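Side-chain contacts in ABC transporter, periplasmic substrate-binding protein (Thermotoga maritima, PDB 2HPG), which probably captures a small solute in the periplasm as the binding protein of a tripartite ATP-independent (TRAP) transporter: residues 73-78 / 167-172; 94-99 / 309-314. All coordinates share one frame; numbering follows the deposited sequence. Where two conformers were deposited one is given.

Contact 1 of 2, residues 73-78 / 167-172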
loop_
_atom_site.group_PDB
_atom_site.type_symbol
_atom_site.label_atom_id
_atom_site.label_comp_id
_atom_site.label_asym_id
_atom_site.label_seq_id
_atom_site.Cartn_x
_atom_site.Cartn_y
_atom_site.Cartn_z
ATOM N N ASP A 73 -4.635 4.076 0.052
ATOM C CA ASP A 73 -4.096 3.406 -1.135
ATOM C C ASP A 73 -4.995 3.588 -2.362
ATOM O O ASP A 73 -6.071 4.181 -2.255
ATOM C CB ASP A 73 -3.858 1.936 -0.833
ATOM C CG ASP A 73 -5.121 1.204 -0.459
ATOM O OD1 ASP A 73 -6.214 1.540 -0.969
ATOM O OD2 ASP A 73 -5.003 0.260 0.334
ATOM N N SER A 74 -4.541 3.107 -3.524
ATOM C CA SER A 74 -5.285 3.294 -4.781
ATOM C C SER A 74 -6.509 2.383 -4.870
ATOM O O SER A 74 -7.389 2.592 -5.696
ATOM C CB SER A 74 -4.383 3.126 -6.011
ATOM O OG SER A 74 -3.893 1.801 -6.147
ATOM N N ALA A 75 -6.590 1.376 -4.010
ATOM C CA ALA A 75 -7.786 0.573 -3.919
ATOM C C ALA A 75 -8.921 1.425 -3.333
ATOM O O ALA A 75 -10.091 1.208 -3.641
ATOM C CB ALA A 75 -7.538 -0.679 -3.079
ATOM N N ARG A 76 -8.563 2.385 -2.482
ATOM C CA ARG A 76 -9.521 3.362 -1.955
ATOM C C ARG A 76 -9.755 4.491 -2.967
ATOM O O ARG A 76 -10.883 4.740 -3.385
ATOM C CB ARG A 76 -9.009 3.912 -0.611
ATOM C CG ARG A 76 -9.712 5.166 -0.076
ATOM C CD ARG A 76 -10.931 4.838 0.739
ATOM N NE ARG A 76 -10.556 4.334 2.065
ATOM C CZ ARG A 76 -11.376 4.274 3.115
ATOM N NH1 ARG A 76 -12.631 4.709 3.018
ATOM N NH2 ARG A 76 -10.932 3.794 4.279
ATOM N N LEU A 77 -8.690 5.158 -3.388
ATOM C CA LEU A 77 -8.829 6.274 -4.326
ATOM C C LEU A 77 -9.476 5.849 -5.642
ATOM O O LEU A 77 -10.126 6.647 -6.306
ATOM C CB LEU A 77 -7.476 6.905 -4.608
ATOM C CG LEU A 77 -6.785 7.458 -3.367
ATOM C CD1 LEU A 77 -5.471 8.120 -3.746
ATOM C CD2 LEU A 77 -7.712 8.428 -2.648
ATOM N N GLY A 78 -9.282 4.589 -6.016
ATOM C CA GLY A 78 -9.882 4.027 -7.211
ATOM C C GLY A 78 -11.392 3.915 -7.126
ATOM O O GLY A 78 -12.040 3.611 -8.132
ATOM N N PRO A 167 -12.445 -3.984 -3.684
ATOM C CA PRO A 167 -12.427 -4.771 -4.909
ATOM C C PRO A 167 -11.061 -5.069 -5.534
ATOM O O PRO A 167 -10.885 -6.166 -6.016
ATOM C CB PRO A 167 -13.280 -3.926 -5.881
ATOM C CG PRO A 167 -14.187 -3.186 -5.018
ATOM C CD PRO A 167 -13.423 -2.877 -3.776
ATOM N N ALA A 168 -10.118 -4.126 -5.560
ATOM C CA ALA A 168 -8.804 -4.413 -6.148
ATOM C C ALA A 168 -8.158 -5.655 -5.516
ATOM O O ALA A 168 -7.607 -6.501 -6.212
ATOM C CB ALA A 168 -7.881 -3.211 -6.038
ATOM N N TRP A 169 -8.255 -5.768 -4.199
ATOM C CA TRP A 169 -7.742 -6.941 -3.480
ATOM C C TRP A 169 -8.561 -8.207 -3.707
ATOM O O TRP A 169 -8.015 -9.267 -4.028
ATOM C CB TRP A 169 -7.756 -6.686 -1.985
ATOM C CG TRP A 169 -7.088 -5.448 -1.495
ATOM C CD1 TRP A 169 -7.700 -4.271 -1.193
ATOM C CD2 TRP A 169 -5.702 -5.289 -1.107
ATOM N NE1 TRP A 169 -6.785 -3.379 -0.676
ATOM C CE2 TRP A 169 -5.555 -3.977 -0.623
ATOM C CE3 TRP A 169 -4.581 -6.128 -1.139
ATOM C CZ2 TRP A 169 -4.326 -3.473 -0.155
ATOM C CZ3 TRP A 169 -3.367 -5.641 -0.670
ATOM C CH2 TRP A 169 -3.246 -4.315 -0.198
ATOM N N GLN A 170 -9.875 -8.098 -3.499
ATOM C CA GLN A 170 -10.765 -9.251 -3.571
ATOM C C GLN A 170 -10.708 -9.897 -4.948
ATOM O O GLN A 170 -10.538 -11.113 -5.073
ATOM C CB GLN A 170 -12.202 -8.861 -3.219
ATOM C CG GLN A 170 -12.402 -8.329 -1.808
ATOM C CD GLN A 170 -12.394 -9.390 -0.755
ATOM O OE1 GLN A 170 -13.169 -10.328 -0.835
ATOM N NE2 GLN A 170 -11.543 -9.234 0.266
ATOM N N GLU A 171 -10.837 -9.080 -5.982
ATOM C CA GLU A 171 -10.849 -9.571 -7.366
ATOM C C GLU A 171 -9.508 -10.128 -7.790
ATOM O O GLU A 171 -9.461 -11.091 -8.524
ATOM C CB GLU A 171 -11.225 -8.439 -8.320
ATOM C CG GLU A 171 -12.625 -7.912 -8.100
ATOM C CD GLU A 171 -13.692 -8.870 -8.562
ATOM O OE1 GLU A 171 -13.385 -9.758 -9.396
ATOM O OE2 GLU A 171 -14.846 -8.735 -8.076
ATOM N N SER A 172 -8.425 -9.504 -7.336
ATOM C CA SER A 172 -7.077 -10.010 -7.569
ATOM C C SER A 172 -6.877 -11.425 -6.994
ATOM O O SER A 172 -6.462 -12.338 -7.715
ATOM C CB SER A 172 -6.050 -9.049 -6.972
ATOM O OG SER A 172 -5.958 -7.873 -7.756
HETATM O O HOH W 1 -10.524 -1.208 -5.296
#
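A168, in the first turn of helix 167-176, sets its CB against the CB of A75 at 3.9 Å; two methyls let the short helix 74-77 come close, and the CA atoms of this pair lie 5.6 Å apart. The backbone N of A168 donates to a water, which donates to A75 O, each bond 3.0 Å long, so one molecule links the two helices beside the methyl pair. W169 follows, with CG beside its own backbone N (chi1 -53°), a setting that brings the indole back toward 73-78. W169 NE1 lies 3.7 Å from A75 CB, an oblique approach. Farther along the ring, D73 OD2 comes to the edge in the indole plane, 3.8 Å from W169 CZ2, with the carboxylate turned 58° to the ring. D73 OD1 accepts from R76 N at 2.9 Å, an N-cap bond that restrains the carboxylate and helps to hold OD2 at the ring edge. N88 touches both D73 and W169, and F225 of strand 218-234 packs edge-to-face with the indole. S172 OG donates to A168 O at 2.6 Å, within its own helix. The contact joins the place where strand 68-73 of the mixed sheet leads into helix 74-77 to helix 167-176, consistent with a periplasmic-binding-protein fold. The touch is thus mostly apolar, A75 CB packing on A168 CB and obliquely on the indole, while a carboxylate oxygen meets the ring edge.

Contact 2 of 2, residues 94-99 / 309-314; sequences DFMGAK and NALNQL
M96, a selenomethionine, and L311 slide past each other in opposite directions, M96 SE lying 3.8 Å from L311 CD1. M96 has two deposited conformers, and its contacts, which belong to one of them, are tentative. In that conformer the M96 chain is bent at both chi2 (-59°) and chi3 (-56°), and this fold carries its end over to helix 308-318, although its CB does not point there. The terminal CE of M96 reaches L314, 3.8 Å from L314 CB and 3.4 Å from L314 O. L311, with CG anti to its backbone N, divides its two methyls: L311 CD1 lies 4.0 Å from F95 CB, while L311 CD2 approaches the phenyl ring obliquely, 4.0 Å from F95 CD2. The F95 and L311 side chains cross at about a right angle. F92 touches both L311 and L314, V86 also meets L311, and W120 of helix 115-128 packs on L314, so the leucine side of the contact is well enclosed. The opposite character appears beyond M96. There the chain turns away through G97 and K99, both exposed, and K99 NZ makes a 2.7 Å salt bridge with D94 OD1, approaching the anti lone pair. This bridge lies within 94-99 and takes no part in the packing across. F95 lies between the two regimes, partly exposed, its ring taking a cation-pi contact from K299. The turn itself is a Schellman motif: G97, the first residue to leave helical angles, has positive phi (99°) and two bonds back into the last turn, one of them G97 N to D94 O, and the apolar residues just before it pack on the C-terminal helix 308-318.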
loop_
_atom_site.group_PDB
_atom_site.type_symbol
_atom_site.label_atom_id
_atom_site.label_comp_id
_atom_site.label_asym_id
_atom_site.label_seq_id
_atom_site.Cartn_x
_atom_site.Cartn_y
_atom_site.Cartn_z
ATOM N N ASP A 94 5.138 -5.436 -11.505
ATOM C CA ASP A 94 5.873 -6.368 -12.382
ATOM C C ASP A 94 5.524 -6.138 -13.837
ATOM O O ASP A 94 6.398 -6.147 -14.691
ATOM C CB ASP A 94 5.612 -7.825 -12.014
ATOM C CG ASP A 94 6.468 -8.287 -10.862
ATOM O OD1 ASP A 94 7.514 -8.920 -11.114
ATOM O OD2 ASP A 94 6.120 -7.981 -9.710
ATOM N N PHE A 95 4.245 -5.942 -14.114
ATOM C CA PHE A 95 3.797 -5.520 -15.436
ATOM C C PHE A 95 4.408 -4.191 -15.851
ATOM O O PHE A 95 4.605 -3.958 -17.039
ATOM C CB PHE A 95 2.280 -5.435 -15.494
ATOM C CG PHE A 95 1.582 -6.753 -15.276
ATOM C CD1 PHE A 95 2.060 -7.917 -15.844
ATOM C CD2 PHE A 95 0.394 -6.807 -14.574
ATOM C CE1 PHE A 95 1.388 -9.121 -15.668
ATOM C CE2 PHE A 95 -0.270 -7.993 -14.383
ATOM C CZ PHE A 95 0.226 -9.154 -14.931
HETATM N N MSE A 96 4.719 -3.320 -14.894
HETATM C CA MSE A 96 5.379 -2.058 -15.246
HETATM C C MSE A 96 6.889 -2.240 -15.448
HETATM O O MSE A 96 7.584 -1.287 -15.832
HETATM C CB MSE A 96 5.095 -0.978 -14.197
HETATM C CG MSE A 96 3.613 -0.664 -13.992
HETATM SE SE MSE A 96 2.674 -0.039 -15.603
HETATM C CE MSE A 96 3.830 1.489 -16.045
ATOM N N GLY A 97 7.390 -3.449 -15.190
ATOM C CA GLY A 97 8.782 -3.811 -15.472
ATOM C C GLY A 97 9.753 -3.770 -14.304
ATOM O O GLY A 97 10.956 -3.976 -14.490
ATOM N N ALA A 98 9.251 -3.479 -13.108
ATOM C CA ALA A 98 10.106 -3.386 -11.927
ATOM C C ALA A 98 10.375 -4.786 -11.420
ATOM O O ALA A 98 9.450 -5.586 -11.263
ATOM C CB ALA A 98 9.446 -2.566 -10.852
ATOM N N LYS A 99 11.652 -5.088 -11.212
ATOM C CA LYS A 99 12.060 -6.400 -10.713
ATOM C C LYS A 99 13.001 -6.333 -9.520
ATOM O O LYS A 99 13.444 -7.373 -9.054
ATOM C CB LYS A 99 12.730 -7.219 -11.830
ATOM C CG LYS A 99 11.840 -7.523 -13.008
ATOM C CD LYS A 99 10.843 -8.618 -12.691
ATOM C CE LYS A 99 9.622 -8.484 -13.553
ATOM N NZ LYS A 99 8.766 -9.681 -13.440
ATOM N N ASN A 309 -7.022 -1.140 -19.846
ATOM C CA ASN A 309 -6.658 0.082 -20.583
ATOM C C ASN A 309 -5.792 0.998 -19.740
ATOM O O ASN A 309 -4.787 1.543 -20.229
ATOM C CB ASN A 309 -7.906 0.840 -21.079
ATOM C CG ASN A 309 -8.391 0.352 -22.442
ATOM O OD1 ASN A 309 -7.600 -0.129 -23.258
ATOM N ND2 ASN A 309 -9.692 0.490 -22.697
ATOM N N ALA A 310 -6.159 1.145 -18.464
ATOM C CA ALA A 310 -5.382 1.965 -17.523
ATOM C C ALA A 310 -3.939 1.512 -17.416
ATOM O O ALA A 310 -3.036 2.330 -17.422
ATOM C CB ALA A 310 -6.044 1.960 -16.132
ATOM N N LEU A 311 -3.727 0.203 -17.290
ATOM C CA LEU A 311 -2.366 -0.378 -17.208
ATOM C C LEU A 311 -1.561 -0.090 -18.479
ATOM O O LEU A 311 -0.434 0.418 -18.441
ATOM C CB LEU A 311 -2.464 -1.897 -16.983
ATOM C CG LEU A 311 -1.161 -2.715 -17.012
ATOM C CD1 LEU A 311 -0.278 -2.370 -15.833
ATOM C CD2 LEU A 311 -1.458 -4.202 -17.042
ATOM N N ASN A 312 -2.167 -0.415 -19.610
ATOM C CA ASN A 312 -1.553 -0.206 -20.930
ATOM C C ASN A 312 -1.179 1.249 -21.164
ATOM O O ASN A 312 -0.067 1.565 -21.648
ATOM C CB ASN A 312 -2.513 -0.701 -22.011
ATOM C CG ASN A 312 -2.600 -2.214 -22.053
ATOM O OD1 ASN A 312 -1.580 -2.895 -21.940
ATOM N ND2 ASN A 312 -3.810 -2.748 -22.200
ATOM N N GLN A 313 -2.090 2.137 -20.775
ATOM C CA GLN A 313 -1.827 3.557 -20.874
ATOM C C GLN A 313 -0.612 3.946 -20.061
ATOM O O GLN A 313 0.218 4.702 -20.532
ATOM C CB GLN A 313 -3.043 4.379 -20.449
ATOM C CG GLN A 313 -2.907 5.852 -20.827
ATOM C CD GLN A 313 -2.717 6.077 -22.341
ATOM O OE1 GLN A 313 -3.511 5.596 -23.156
ATOM N NE2 GLN A 313 -1.670 6.817 -22.709
ATOM N N LEU A 314 -0.483 3.412 -18.849
ATOM C CA LEU A 314 0.712 3.678 -18.034
ATOM C C LEU A 314 1.993 3.054 -18.624
ATOM O O LEU A 314 3.079 3.662 -18.563
ATOM C CB LEU A 314 0.504 3.210 -16.579
ATOM C CG LEU A 314 -0.319 4.127 -15.657
ATOM C CD1 LEU A 314 -0.532 3.489 -14.271
ATOM C CD2 LEU A 314 0.343 5.511 -15.523
#

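The two contacts are separate: their centres lie about 16 Å apart and their nearest atoms about 9 Å apart. Contact 1 is the deeper, its centre about 10 Å from the centre of the chain, while that of contact 2 lies about 17 Å from it. Along the sequence their segments alternate, 73-78 and 94-99 coming before 167-172 and 309-314, and helix 92-95 is the next helix after 74-77. Helix 291-305 passes by both, touching E171 beside contact 1 and F95 and L311 in contact 2. Residues 88 to 90, which meet D73, W169 and S172, lie in the stretch of chain leading from one contact to the other.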